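Local atomic coordinates of ribokinase (Staphylococcus aureus, PDB entry 3RY7), a protein that phosphorylates ribose at O-5 in an ATP- and magnesium-dependent reaction, yielding ribose 5-phosphate for nucleotide and amino acid synthesis or the pentose phosphate pathway. Residues T2-V6 against V261-N265. Numbering follows the deposited sequence.
Sequences TNKVV and VSRLN
The side chain of Asn3 (chi1 m, chi2 near -22°) lies over the C-terminal end of helix 252-263, where carbonyl oxygens lack the partners that a further turn would supply. Its ND2 donates two hydrogen bonds, to Val261 O at 2.7 Å and to Leu264 O at 2.8 Å. The second acceptor comes within range because Leu264 is the first residue to abandon helical angles, turning to polyproline II-like angles (-64/128). Ser262 O is satisfied differently: a water donates to it at 2.6 Å and accepts from Asn3 N at 3.1 Å. The backbones come nearest at Asn3 and Ser262, with CA atoms 5.9 Å apart. Two residues on, in strand 4-8, Val5 (chi1 t) again points toward the helix, setting CG2 3.8 Å from CG1 of Val261 (chi1 t); Phe136 and Val138 of the adjacent strand 136-140 continue this apolar layer. An asparagine just before an interior parallel strand thus ties sheet to helix end, a local join within the layered alpha/beta fold of ribokinase-family (PfkB) sugar kinases.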
loop_
_atom_site.group_PDB
_atom_site.type_symbol
_atom_site.label_atom_id
_atom_site.label_comp_id
_atom_site.label_asym_id
_atom_site.label_seq_id
_atom_site.Cartn_x
_atom_site.Cartn_y
_atom_site.Cartn_z
ATOM N N THR A 2 29.452 -1.360 0.175
ATOM C CA THR A 2 28.530 -1.262 -0.965
ATOM C C THR A 2 29.056 -1.903 -2.257
ATOM O O THR A 2 30.093 -1.507 -2.781
ATOM C CB THR A 2 28.151 0.205 -1.284
ATOM O OG1 THR A 2 29.317 0.928 -1.707
ATOM C CG2 THR A 2 27.538 0.875 -0.062
ATOM N N ASN A 3 28.306 -2.874 -2.770
ATOM C CA ASN A 3 28.624 -3.535 -4.031
ATOM C C ASN A 3 28.353 -2.660 -5.259
ATOM O O ASN A 3 27.424 -1.858 -5.263
ATOM C CB ASN A 3 27.810 -4.825 -4.161
ATOM C CG ASN A 3 28.220 -5.875 -3.159
ATOM O OD1 ASN A 3 29.335 -5.851 -2.641
ATOM N ND2 ASN A 3 27.318 -6.810 -2.877
ATOM N N LYS A 4 29.170 -2.817 -6.294
ATOM C CA LYS A 4 28.851 -2.284 -7.612
ATOM C C LYS A 4 28.095 -3.361 -8.376
ATOM O O LYS A 4 28.608 -4.465 -8.598
ATOM C CB LYS A 4 30.111 -1.878 -8.378
ATOM C CG LYS A 4 30.656 -0.508 -7.986
ATOM C CD LYS A 4 32.038 -0.252 -8.578
ATOM C CE LYS A 4 33.114 -1.064 -7.857
ATOM N NZ LYS A 4 34.474 -0.833 -8.423
ATOM N N VAL A 5 26.865 -3.045 -8.757
ATOM C CA VAL A 5 25.988 -4.028 -9.359
ATOM C C VAL A 5 25.502 -3.524 -10.721
ATOM O O VAL A 5 25.015 -2.402 -10.833
ATOM C CB VAL A 5 24.789 -4.359 -8.418
ATOM C CG1 VAL A 5 23.832 -5.324 -9.071
ATOM C CG2 VAL A 5 25.286 -4.911 -7.078
ATOM N N VAL A 6 25.679 -4.342 -11.755
ATOM C CA VAL A 6 25.063 -4.082 -13.049
ATOM C C VAL A 6 23.955 -5.079 -13.218
ATOM O O VAL A 6 24.166 -6.279 -13.047
ATOM C CB VAL A 6 26.057 -4.260 -14.234
ATOM C CG1 VAL A 6 25.318 -4.226 -15.562
ATOM C CG2 VAL A 6 27.139 -3.190 -14.200
ATOM N N VAL A 261 21.995 -9.853 -3.701
ATOM C CA VAL A 261 23.196 -9.369 -4.376
ATOM C C VAL A 261 23.796 -8.102 -3.736
ATOM O O VAL A 261 25.022 -7.941 -3.711
ATOM C CB VAL A 261 22.936 -9.151 -5.886
ATOM C CG1 VAL A 261 24.131 -8.498 -6.543
ATOM C CG2 VAL A 261 22.626 -10.476 -6.542
ATOM N N SER A 262 22.946 -7.211 -3.217
ATOM C CA SER A 262 23.437 -6.000 -2.549
ATOM C C SER A 262 24.288 -6.333 -1.308
ATOM O O SER A 262 25.201 -5.590 -0.935
ATOM C CB SER A 262 22.263 -5.093 -2.138
ATOM O OG SER A 262 21.514 -5.642 -1.054
ATOM N N ARG A 263 23.982 -7.469 -0.696
ATOM C CA ARG A 263 24.537 -7.848 0.594
ATOM C C ARG A 263 25.715 -8.831 0.471
ATOM O O ARG A 263 26.563 -8.908 1.366
ATOM C CB ARG A 263 23.416 -8.447 1.457
ATOM C CG ARG A 263 23.857 -9.066 2.773
ATOM C CD ARG A 263 24.700 -8.092 3.577
ATOM N NE ARG A 263 23.948 -6.913 3.992
ATOM C CZ ARG A 263 23.376 -6.777 5.187
ATOM N NH1 ARG A 263 23.463 -7.755 6.090
ATOM N NH2 ARG A 263 22.719 -5.655 5.480
ATOM N N LEU A 264 25.771 -9.565 -0.640
ATOM C CA LEU A 264 26.797 -10.591 -0.849
ATOM C C LEU A 264 28.195 -10.004 -0.904
ATOM O O LEU A 264 28.451 -9.073 -1.671
ATOM C CB LEU A 264 26.554 -11.328 -2.162
ATOM C CG LEU A 264 26.530 -12.854 -2.130
ATOM C CD1 LEU A 264 26.864 -13.398 -3.506
ATOM C CD2 LEU A 264 27.459 -13.437 -1.073
ATOM N N ASN A 265 29.104 -10.548 -0.101
ATOM C CA ASN A 265 30.513 -10.174 -0.215
ATOM C C ASN A 265 31.089 -10.810 -1.467
ATOM O O ASN A 265 30.604 -11.856 -1.912
ATOM C CB ASN A 265 31.305 -10.621 1.020
ATOM C CG ASN A 265 30.966 -9.810 2.253
ATOM O OD1 ASN A 265 30.427 -8.702 2.155
ATOM N ND2 ASN A 265 31.289 -10.352 3.426
HETATM O O HOH W 1 25.504 -3.107 -1.563
#